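PDB 3WPU: beta-fructofuranosidase from Arthrobacter, which belongs to the levansucrase/invertase family, whose members fold as five-bladed beta-propellers. Local coordinates for residues I95-V100 with G140-E145; G146-I151 with L177-V182; Q150-Q155 with A183-S188; G173-F178 with T217-V222. All coordinates share one frame; numbering follows the deposited sequence. Where two conformers were deposited one is given.

Interaction 1 of 4, residues I95-V100 with G140-E145; sequences IIFSLV and GLVFKE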
# COMPACT_ATOMS: atom_id res chain seq x y z
N ILE A 95 12.89 -10.98 -1.16
CA ILE A 95 12.98 -10.03 -2.26
C ILE A 95 11.85 -9.02 -2.11
O ILE A 95 10.68 -9.39 -1.94
CB ILE A 95 12.84 -10.74 -3.63
CG1 ILE A 95 14.01 -11.68 -3.89
CG2 ILE A 95 12.71 -9.70 -4.76
CD1 ILE A 95 13.75 -12.69 -4.98
N ILE A 96 12.20 -7.74 -2.17
CA ILE A 96 11.21 -6.65 -2.17
C ILE A 96 11.44 -5.73 -3.35
O ILE A 96 12.56 -5.64 -3.90
CB ILE A 96 11.21 -5.86 -0.86
CG1 ILE A 96 12.58 -5.21 -0.64
CG2 ILE A 96 10.78 -6.77 0.30
CD1 ILE A 96 12.67 -4.30 0.57
N PHE A 97 10.36 -5.06 -3.73
CA PHE A 97 10.37 -4.02 -4.75
C PHE A 97 10.07 -2.70 -4.10
O PHE A 97 9.22 -2.63 -3.20
CB PHE A 97 9.30 -4.31 -5.81
CG PHE A 97 9.62 -5.49 -6.68
CD1 PHE A 97 10.43 -5.34 -7.79
CD2 PHE A 97 9.10 -6.73 -6.39
CE1 PHE A 97 10.73 -6.42 -8.61
CE2 PHE A 97 9.39 -7.81 -7.21
CZ PHE A 97 10.19 -7.66 -8.31
N SER A 98 10.76 -1.64 -4.55
CA SER A 98 10.58 -0.31 -4.00
C SER A 98 10.61 0.76 -5.08
O SER A 98 11.33 0.64 -6.07
CB SER A 98 11.71 0.04 -3.03
OG SER A 98 11.85 -0.86 -1.94
N LEU A 99 9.87 1.85 -4.85
CA LEU A 99 10.06 3.07 -5.61
C LEU A 99 11.36 3.69 -5.10
O LEU A 99 11.56 3.80 -3.89
CB LEU A 99 8.92 4.07 -5.41
CG LEU A 99 7.53 3.60 -5.86
CD1 LEU A 99 6.57 4.77 -5.90
CD2 LEU A 99 7.64 2.89 -7.20
N VAL A 100 12.25 3.98 -6.04
CA VAL A 100 13.54 4.61 -5.70
C VAL A 100 13.79 5.81 -6.60
O VAL A 100 13.29 5.89 -7.72
CB VAL A 100 14.72 3.60 -5.79
CG1 VAL A 100 14.51 2.41 -4.84
CG2 VAL A 100 14.94 3.09 -7.21
N GLY A 140 19.51 -2.76 -7.54
CA GLY A 140 19.41 -1.83 -8.66
C GLY A 140 18.01 -1.77 -9.25
O GLY A 140 17.02 -2.17 -8.61
N LEU A 141 17.95 -1.23 -10.46
CA LEU A 141 16.68 -0.94 -11.10
C LEU A 141 16.15 -2.19 -11.79
O LEU A 141 16.92 -2.99 -12.32
CB LEU A 141 16.84 0.17 -12.11
CG LEU A 141 17.27 1.52 -11.51
CD1 LEU A 141 17.52 2.54 -12.61
CD2 LEU A 141 16.18 2.02 -10.56
N VAL A 142 14.84 -2.32 -11.79
CA VAL A 142 14.19 -3.45 -12.48
C VAL A 142 14.26 -3.32 -14.01
O VAL A 142 14.53 -4.31 -14.71
CB VAL A 142 12.75 -3.59 -12.01
CG1 VAL A 142 11.98 -4.59 -12.90
CG2 VAL A 142 12.73 -4.03 -10.55
N PHE A 143 13.99 -2.12 -14.50
CA PHE A 143 13.81 -1.88 -15.93
C PHE A 143 15.02 -1.22 -16.59
O PHE A 143 15.55 -0.22 -16.09
CB PHE A 143 12.57 -1.03 -16.17
CG PHE A 143 11.29 -1.73 -15.84
CD1 PHE A 143 10.82 -2.75 -16.62
CD2 PHE A 143 10.56 -1.36 -14.70
CE1 PHE A 143 9.63 -3.36 -16.32
CE2 PHE A 143 9.37 -1.97 -14.39
CZ PHE A 143 8.89 -2.99 -15.19
N LYS A 144 15.41 -1.74 -17.74
CA LYS A 144 16.40 -1.04 -18.57
C LYS A 144 15.79 0.25 -19.11
O LYS A 144 14.58 0.35 -19.30
CB LYS A 144 16.87 -1.92 -19.73
CG LYS A 144 17.63 -3.16 -19.28
CD LYS A 144 17.89 -4.09 -20.45
CE LYS A 144 18.59 -5.36 -20.00
NZ LYS A 144 19.97 -5.07 -19.51
N GLU A 145 16.62 1.26 -19.32
CA GLU A 145 16.17 2.54 -19.86
C GLU A 145 15.27 2.36 -21.08
O GLU A 145 15.58 1.58 -21.98
CB GLU A 145 17.37 3.40 -20.26
CG GLU A 145 17.02 4.86 -20.50
CD GLU A 145 17.17 5.70 -19.25
OE1 GLU A 145 18.23 6.36 -19.10
OE2 GLU A 145 16.24 5.68 -18.41
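Leu-141, the last residue of strand 137-141, and Val-142 just after it reach over to Val-100 and Phe-97 on strand 93-102. Both strands belong to one antiparallel four-stranded meander, as in a beta-propeller blade, with strand 115-122 running between them, so no hydrogen bond joins the two segments and only side chains meet. From Val-142 CB, which projects toward strand 93-102, two methyls go to different partners. CG2 comes in at the edge of the Phe-97 ring, in the plane of the ring, 3.7 Å from Phe-97 CE1 and 3.8 Å from Phe-97 CD1; the two side chains run roughly at right angles. CG1, set anti to the backbone N of its own residue (chi1 169°), turns the other way and lies over the ring of the next residue, 3.9 Å above the plane of Phe-143 and over its centre. The same methyl packs against Phe-219 of strand 213-226, so one valine serves three phenylalanines. The Phe-97 ring also meets that of Trp-78 on strand 72-81, the planes about 20° apart. The second touch, farther along strand 93-102, lies nearer solvent on the Leu-141 side. Although the CB of Leu-141 does not aim at the partner strand, the chain bends back, and one methyl, Leu-141 CD2, closes on Val-100 CG2 at 3.7 Å.

Interaction 2 of 4, residues G146-I151 with L177-V182; sequences GVTGQI and LFFTDV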
# COMPACT_ATOMS: atom_id res chain seq x y z
N GLY A 146 14.13 3.07 -21.07
CA GLY A 146 13.22 3.13 -22.19
C GLY A 146 12.17 2.04 -22.22
O GLY A 146 11.17 2.18 -22.93
N VAL A 147 12.37 0.97 -21.45
CA VAL A 147 11.47 -0.18 -21.54
C VAL A 147 10.03 0.21 -21.18
O VAL A 147 9.08 -0.17 -21.86
CB VAL A 147 11.94 -1.36 -20.66
CG1 VAL A 147 10.87 -2.42 -20.52
CG2 VAL A 147 13.20 -1.98 -21.25
N THR A 148 9.85 0.96 -20.10
CA THR A 148 8.49 1.26 -19.63
C THR A 148 7.78 2.31 -20.50
O THR A 148 6.56 2.47 -20.44
CB THR A 148 8.45 1.63 -18.15
OG1 THR A 148 9.22 2.83 -17.89
CG2 THR A 148 8.98 0.48 -17.32
N GLY A 149 8.54 2.96 -21.37
CA GLY A 149 7.99 3.90 -22.33
C GLY A 149 7.22 3.23 -23.45
O GLY A 149 6.50 3.89 -24.16
N GLN A 150 7.34 1.91 -23.59
CA GLN A 150 6.80 1.22 -24.77
C GLN A 150 5.30 1.36 -25.02
O GLN A 150 4.87 1.29 -26.18
CB GLN A 150 7.19 -0.23 -24.79
CG GLN A 150 6.85 -1.08 -23.62
CD GLN A 150 7.54 -2.43 -23.74
OE1 GLN A 150 6.91 -3.42 -24.03
NE2 GLN A 150 8.83 -2.44 -23.62
N ILE A 151 4.51 1.51 -23.97
CA ILE A 151 3.04 1.47 -24.11
C ILE A 151 2.41 2.78 -24.56
O ILE A 151 1.22 2.81 -24.91
CB ILE A 151 2.36 1.00 -22.80
CG1 ILE A 151 2.56 2.00 -21.66
CG2 ILE A 151 2.83 -0.41 -22.44
CD1 ILE A 151 1.85 1.64 -20.37
N LEU A 177 5.06 -8.38 -12.27
CA LEU A 177 5.14 -7.09 -11.63
C LEU A 177 4.01 -6.18 -12.15
O LEU A 177 3.98 -5.77 -13.31
CB LEU A 177 6.51 -6.49 -11.87
CG LEU A 177 6.78 -5.10 -11.30
CD1 LEU A 177 6.55 -5.06 -9.80
CD2 LEU A 177 8.20 -4.67 -11.64
N PHE A 178 3.02 -5.94 -11.30
CA PHE A 178 1.94 -4.99 -11.59
C PHE A 178 2.38 -3.64 -11.08
O PHE A 178 2.74 -3.51 -9.94
CB PHE A 178 0.65 -5.43 -10.93
CG PHE A 178 0.10 -6.72 -11.48
CD1 PHE A 178 -0.71 -6.73 -12.60
CD2 PHE A 178 0.50 -7.92 -10.92
CE1 PHE A 178 -1.19 -7.92 -13.13
CE2 PHE A 178 0.03 -9.12 -11.45
CZ PHE A 178 -0.81 -9.11 -12.56
N PHE A 179 2.33 -2.63 -11.92
CA PHE A 179 2.78 -1.31 -11.51
C PHE A 179 2.03 -0.20 -12.23
O PHE A 179 1.16 -0.44 -13.05
CB PHE A 179 4.30 -1.19 -11.68
CG PHE A 179 4.76 -1.14 -13.12
CD1 PHE A 179 5.21 0.05 -13.69
CD2 PHE A 179 4.73 -2.29 -13.92
CE1 PHE A 179 5.63 0.10 -15.02
CE2 PHE A 179 5.15 -2.25 -15.24
CZ PHE A 179 5.60 -1.05 -15.78
N THR A 180 2.33 1.03 -11.85
CA THR A 180 1.73 2.19 -12.46
C THR A 180 2.76 2.83 -13.37
O THR A 180 3.81 3.30 -12.90
CB THR A 180 1.21 3.20 -11.43
OG1 THR A 180 0.48 2.54 -10.38
CG2 THR A 180 0.34 4.28 -12.10
N ASP A 181 2.46 2.86 -14.66
CA ASP A 181 3.40 3.31 -15.67
C ASP A 181 2.92 4.69 -16.09
O ASP A 181 1.80 4.81 -16.56
CB ASP A 181 3.40 2.31 -16.84
CG ASP A 181 4.64 2.46 -17.75
OD1 ASP A 181 5.59 3.22 -17.42
OD2 ASP A 181 4.69 1.80 -18.82
N VAL A 182 3.73 5.73 -15.87
CA VAL A 182 3.23 7.09 -15.97
C VAL A 182 4.05 7.95 -16.94
O VAL A 182 5.30 7.96 -16.91
CB VAL A 182 3.19 7.80 -14.60
CG1 VAL A 182 2.37 9.08 -14.66
CG2 VAL A 182 2.60 6.89 -13.54
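Thr-148 and Ile-151 both settle on Asp-181, a buried residue of strand 174-184 in an antiparallel blade-like meander; the loop that carries them leads from strand 137-141 to strand 159-169. From Gly-146 the chain winds through helix-like turns without regular helical bonding, with Gly-149 N bonded to Gly-146 O and Gln-150 N to Val-147 O. Val-147 O also takes the side-chain amide Gln-150 NE2 at 2.9 Å, so two donors grip one carbonyl. At Thr-148 the side chain divides its work. Thr-148 CG2 approaches the far end of the Phe-179 ring, 4.0 Å from Phe-179 CZ, while Thr-148 CB lies 3.4 Å from Asp-181 OD1. Its hydroxyl turns to Gln-160 OE1 and Gln-162, and Gln-160 NE2 donates to Asp-181 OD1, bridging the two segments. The other carboxylate oxygen, Asp-181 OD2, is 2.6 Å from the backbone Thr-148 O, a very close approach in a buried place. Gln-150 points its amide to strand 213-226, bonding Val-222 N through OE1. Last comes Ile-151; its side chain and that of Asp-181 come from opposite directions, and Ile-151 CD1 presses to 3.2 Å of Asp-181 OD2.

Interaction 3 of 4, residues Q150-Q155 with A183-S188; sequences QIFEDQ and AFYRNS
Phe-152 and Ala-183 make the apolar part of this contact, a CH-pi interaction. The methyl Ala-183 CB stands 3.7 Å from the centroid of the Phe-152 ring and only 9° off the ring normal, so it is set squarely over one face. Ile-151 CG1 covers the opposite face, offset toward the rim. The rim also meets backbone, with Phe-152 CZ 3.7 Å from Ala-183 N.

The polar part is one hydrogen bond, from Tyr-185 OH to the carbonyl Asp-154 O at 2.7 Å. The hydroxyl lies in the carbonyl plane and uses a lone pair of the oxygen, with a C=O...O angle of 143°; that oxygen in turn lies in the plane of the tyrosine ring, at its edge.

Flat groups meet as well. The Asp-154 and Tyr-185 side chains run toward each other, the carboxylate plane inclined 39° to the ring, and Asp-154 CG touches Tyr-185 CE1 at 3.5 Å. Asp-154 OD1 is hydrogen-bonded to Ser-156 OG. Lys-194 makes a cation-pi contact with Tyr-185 and a long, weak ion pair with Asp-154 OD2.

Together these contacts tie the loop between two meanders to strand 174-184, near its C-terminal part, in the meander it leads into, consistent with an inter-blade linker of a beta-propeller.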
# COMPACT_ATOMS: atom_id res chain seq x y z
N GLN A 150 7.34 1.91 -23.59
CA GLN A 150 6.80 1.22 -24.77
C GLN A 150 5.30 1.36 -25.02
O GLN A 150 4.87 1.29 -26.18
CB GLN A 150 7.19 -0.23 -24.79
CG GLN A 150 6.85 -1.08 -23.62
CD GLN A 150 7.54 -2.43 -23.74
OE1 GLN A 150 6.91 -3.42 -24.03
NE2 GLN A 150 8.83 -2.44 -23.62
N ILE A 151 4.51 1.51 -23.97
CA ILE A 151 3.04 1.47 -24.11
C ILE A 151 2.41 2.78 -24.56
O ILE A 151 1.22 2.81 -24.91
CB ILE A 151 2.36 1.00 -22.80
CG1 ILE A 151 2.56 2.00 -21.66
CG2 ILE A 151 2.83 -0.41 -22.44
CD1 ILE A 151 1.85 1.64 -20.37
N PHE A 152 3.15 3.88 -24.48
CA PHE A 152 2.60 5.21 -24.74
C PHE A 152 2.60 5.57 -26.22
O PHE A 152 3.64 5.61 -26.86
CB PHE A 152 3.34 6.27 -23.93
CG PHE A 152 3.16 6.07 -22.46
CD1 PHE A 152 1.95 6.39 -21.85
CD2 PHE A 152 4.17 5.51 -21.69
CE1 PHE A 152 1.76 6.16 -20.49
CE2 PHE A 152 3.99 5.29 -20.34
CZ PHE A 152 2.78 5.62 -19.74
N GLU A 153 1.39 5.79 -26.74
CA GLU A 153 1.23 6.20 -28.13
C GLU A 153 1.99 7.52 -28.36
O GLU A 153 2.74 7.64 -29.33
CB GLU A 153 -0.27 6.36 -28.44
CG GLU A 153 -1.07 5.04 -28.46
CD GLU A 153 -1.69 4.61 -27.11
OE1 GLU A 153 -1.21 5.00 -26.05
OE2 GLU A 153 -2.70 3.83 -27.11
N ASP A 154 1.81 8.47 -27.45
CA ASP A 154 2.48 9.77 -27.48
C ASP A 154 3.84 9.70 -26.78
O ASP A 154 3.94 9.70 -25.55
CB ASP A 154 1.58 10.83 -26.85
CG ASP A 154 2.15 12.24 -26.95
OD1 ASP A 154 3.32 12.42 -27.34
OD2 ASP A 154 1.40 13.18 -26.61
N GLN A 155 4.88 9.63 -27.60
CA GLN A 155 6.25 9.49 -27.11
C GLN A 155 6.95 10.79 -26.78
O GLN A 155 8.14 10.76 -26.49
CB GLN A 155 7.07 8.72 -28.12
CG GLN A 155 6.64 7.29 -28.26
CD GLN A 155 7.15 6.41 -27.12
OE1 GLN A 155 6.38 5.73 -26.43
NE2 GLN A 155 8.43 6.46 -26.90
N ALA A 183 3.35 8.69 -17.78
CA ALA A 183 3.99 9.65 -18.69
C ALA A 183 3.49 11.06 -18.39
O ALA A 183 2.30 11.28 -18.20
CB ALA A 183 3.73 9.30 -20.15
N PHE A 184 4.42 12.01 -18.34
CA PHE A 184 4.11 13.40 -18.10
C PHE A 184 4.50 14.21 -19.32
O PHE A 184 5.48 13.87 -20.00
CB PHE A 184 4.89 13.98 -16.92
CG PHE A 184 4.66 13.27 -15.60
CD1 PHE A 184 3.86 13.83 -14.62
CD2 PHE A 184 5.26 12.03 -15.34
CE1 PHE A 184 3.66 13.18 -13.41
CE2 PHE A 184 5.10 11.40 -14.11
CZ PHE A 184 4.27 11.96 -13.17
N TYR A 185 3.76 15.29 -19.56
CA TYR A 185 3.95 16.13 -20.75
C TYR A 185 4.01 17.58 -20.30
O TYR A 185 3.00 18.28 -20.29
CB TYR A 185 2.84 15.87 -21.75
CG TYR A 185 2.78 14.44 -22.18
CD1 TYR A 185 3.41 13.99 -23.35
CD2 TYR A 185 2.12 13.49 -21.40
CE1 TYR A 185 3.37 12.66 -23.74
CE2 TYR A 185 2.08 12.16 -21.79
CZ TYR A 185 2.73 11.74 -22.94
OH TYR A 185 2.67 10.42 -23.33
N ARG A 186 5.21 18.01 -19.90
CA ARG A 186 5.38 19.29 -19.23
C ARG A 186 6.30 20.22 -20.02
O ARG A 186 7.24 19.77 -20.66
CB ARG A 186 5.95 19.08 -17.82
CG ARG A 186 4.88 18.62 -16.82
CD ARG A 186 5.37 17.60 -15.81
NE ARG A 186 5.95 18.16 -14.60
CZ ARG A 186 5.51 17.96 -13.34
NH1 ARG A 186 4.43 17.25 -13.06
NH2 ARG A 186 6.17 18.52 -12.35
N ASN A 187 5.98 21.51 -19.97
CA ASN A 187 6.85 22.54 -20.51
C ASN A 187 8.02 22.73 -19.57
O ASN A 187 7.98 22.30 -18.42
CB ASN A 187 6.11 23.87 -20.66
CG ASN A 187 4.97 23.81 -21.66
OD1 ASN A 187 3.80 24.01 -21.31
ND2 ASN A 187 5.29 23.51 -22.89
N SER A 188 9.05 23.42 -20.06
CA SER A 188 10.27 23.64 -19.28
C SER A 188 9.98 24.32 -17.94
O SER A 188 10.69 24.08 -16.97
CB SER A 188 11.28 24.46 -20.08
OG SER A 188 12.60 24.10 -19.72

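Interaction 4 of 4, residues G173-F178 with T217-V222; sequences GEIKLF and TGFNKV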
# COMPACT_ATOMS: atom_id res chain seq x y z
N GLY A 173 9.54 -19.35 -10.27
CA GLY A 173 10.37 -18.18 -9.99
C GLY A 173 10.04 -16.97 -10.85
O GLY A 173 10.70 -15.94 -10.75
N GLU A 174 9.01 -17.09 -11.67
CA GLU A 174 8.57 -15.95 -12.48
C GLU A 174 7.87 -14.96 -11.58
O GLU A 174 7.18 -15.34 -10.61
CB GLU A 174 7.60 -16.42 -13.57
CG GLU A 174 6.88 -15.33 -14.35
CD GLU A 174 5.73 -15.92 -15.14
OE1 GLU A 174 6.02 -16.79 -16.00
OE2 GLU A 174 4.56 -15.54 -14.87
N ILE A 175 8.02 -13.69 -11.93
CA ILE A 175 7.38 -12.60 -11.24
C ILE A 175 6.52 -11.80 -12.21
O ILE A 175 7.02 -11.33 -13.25
CB ILE A 175 8.44 -11.67 -10.62
CG1 ILE A 175 9.28 -12.43 -9.56
CG2 ILE A 175 7.77 -10.44 -10.01
CD1 ILE A 175 10.44 -11.62 -9.02
N LYS A 176 5.25 -11.62 -11.87
CA LYS A 176 4.39 -10.68 -12.57
C LYS A 176 4.36 -9.39 -11.76
O LYS A 176 3.77 -9.32 -10.67
CB LYS A 176 2.98 -11.22 -12.74
CG LYS A 176 2.86 -12.40 -13.67
CD LYS A 176 1.39 -12.79 -13.76
CE LYS A 176 1.10 -13.88 -14.77
NZ LYS A 176 1.43 -15.18 -14.16
N LEU A 177 5.06 -8.38 -12.27
CA LEU A 177 5.14 -7.09 -11.63
C LEU A 177 4.01 -6.18 -12.15
O LEU A 177 3.98 -5.77 -13.31
CB LEU A 177 6.51 -6.49 -11.87
CG LEU A 177 6.78 -5.10 -11.30
CD1 LEU A 177 6.55 -5.06 -9.80
CD2 LEU A 177 8.20 -4.67 -11.64
N PHE A 178 3.02 -5.94 -11.30
CA PHE A 178 1.94 -4.99 -11.59
C PHE A 178 2.38 -3.64 -11.08
O PHE A 178 2.74 -3.51 -9.94
CB PHE A 178 0.65 -5.43 -10.93
CG PHE A 178 0.10 -6.72 -11.48
CD1 PHE A 178 -0.71 -6.73 -12.60
CD2 PHE A 178 0.50 -7.92 -10.92
CE1 PHE A 178 -1.19 -7.92 -13.13
CE2 PHE A 178 0.03 -9.12 -11.45
CZ PHE A 178 -0.81 -9.11 -12.56
N THR A 217 15.89 -11.23 -14.11
CA THR A 217 16.01 -11.33 -15.54
C THR A 217 14.62 -11.02 -16.13
O THR A 217 13.62 -11.00 -15.41
CB THR A 217 16.51 -12.73 -15.98
OG1 THR A 217 15.55 -13.73 -15.63
CG2 THR A 217 17.85 -13.06 -15.33
N GLY A 218 14.59 -10.74 -17.43
CA GLY A 218 13.35 -10.44 -18.12
C GLY A 218 12.95 -8.99 -17.93
O GLY A 218 13.80 -8.12 -17.98
N PHE A 219 11.67 -8.73 -17.68
CA PHE A 219 11.17 -7.35 -17.57
C PHE A 219 11.52 -6.53 -18.82
O PHE A 219 11.91 -5.38 -18.76
CB PHE A 219 11.68 -6.70 -16.28
CG PHE A 219 11.20 -7.40 -15.04
CD1 PHE A 219 9.84 -7.44 -14.73
CD2 PHE A 219 12.10 -8.03 -14.18
CE1 PHE A 219 9.41 -8.07 -13.58
CE2 PHE A 219 11.67 -8.64 -13.02
CZ PHE A 219 10.31 -8.71 -12.74
N ASN A 220 11.35 -7.18 -19.96
CA ASN A 220 11.69 -6.63 -21.27
C ASN A 220 10.47 -6.08 -22.01
O ASN A 220 10.60 -5.29 -22.94
CB ASN A 220 12.41 -7.67 -22.16
CG ASN A 220 11.75 -9.04 -22.15
OD1 ASN A 220 10.90 -9.36 -22.98
ND2 ASN A 220 12.14 -9.86 -21.19
N LYS A 221 9.29 -6.53 -21.59
CA LYS A 221 8.03 -6.25 -22.25
C LYS A 221 7.06 -5.73 -21.20
O LYS A 221 6.96 -6.31 -20.14
CB LYS A 221 7.49 -7.57 -22.82
CG LYS A 221 6.13 -7.48 -23.48
CD LYS A 221 6.25 -6.74 -24.78
CE LYS A 221 4.97 -6.84 -25.62
NZ LYS A 221 5.07 -5.85 -26.73
N VAL A 222 6.37 -4.64 -21.52
CA VAL A 222 5.32 -4.08 -20.64
C VAL A 222 3.97 -4.16 -21.34
O VAL A 222 3.84 -3.74 -22.49
CB VAL A 222 5.64 -2.63 -20.25
CG1 VAL A 222 4.54 -2.06 -19.37
CG2 VAL A 222 7.00 -2.57 -19.56
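Phe-219 carries the whole contact from its side, pushing its ring against Leu-177 and Ile-175 of strand 174-184. The tight part is at Leu-177: Phe-219 CE1 comes to 3.7 Å of Leu-177 CB, the two side chains crossing at about a right angle, and Leu-177 CD2 follows at 4.1 Å from the same ring atom. At the ring's tip the fit eases, with Phe-219 CZ 4.1 Å from both Ile-175 CB and Ile-175 CG2. The CB of Phe-219 does not aim at the other strand; a left-handed backbone at this residue (phi 56°) and a CG anti to the carbonyl carbon (chi1 -62°) carry the ring across.

On the solvent side, Asn-220 and Lys-221 are exposed and do not touch residues 173-178. Lys-176 points away from Phe-219 and forms a salt bridge, Lys-176 NZ to Glu-174 OE2 at 3.2 Å.

No hydrogen bond links the two segments, because strand 197-210 runs between them: its Ser-203 shares backbone bonds with Leu-177 and takes Lys-221 O on its hydroxyl. This is second-strand to fourth-strand packing in the antiparallel meander 159-169, 174-184, 197-210, 213-226, the pattern of a beta-propeller blade.

Going from the N terminus, interaction 1 closes first, joining the second and fourth strands of the first meander across strand 115-122. The chain then enters the long loop toward strand 159-169, where interactions 2 and 3 both begin; they share Gln-150 and Ile-151, land one after the other on strand 174-184, and so close the loop round strand 159-169. Interaction 4 starts earlier on that strand, shares Leu-177 and Phe-178 with interaction 2, and closes the loop round strand 197-210. Interactions 3 and 4 cross, their segments alternating along the chain. Phe-143 packs on Thr-148, Phe-179 and Leu-177, joining interaction 1 to interaction 2, so the inter-blade loop binds the first meander to the second.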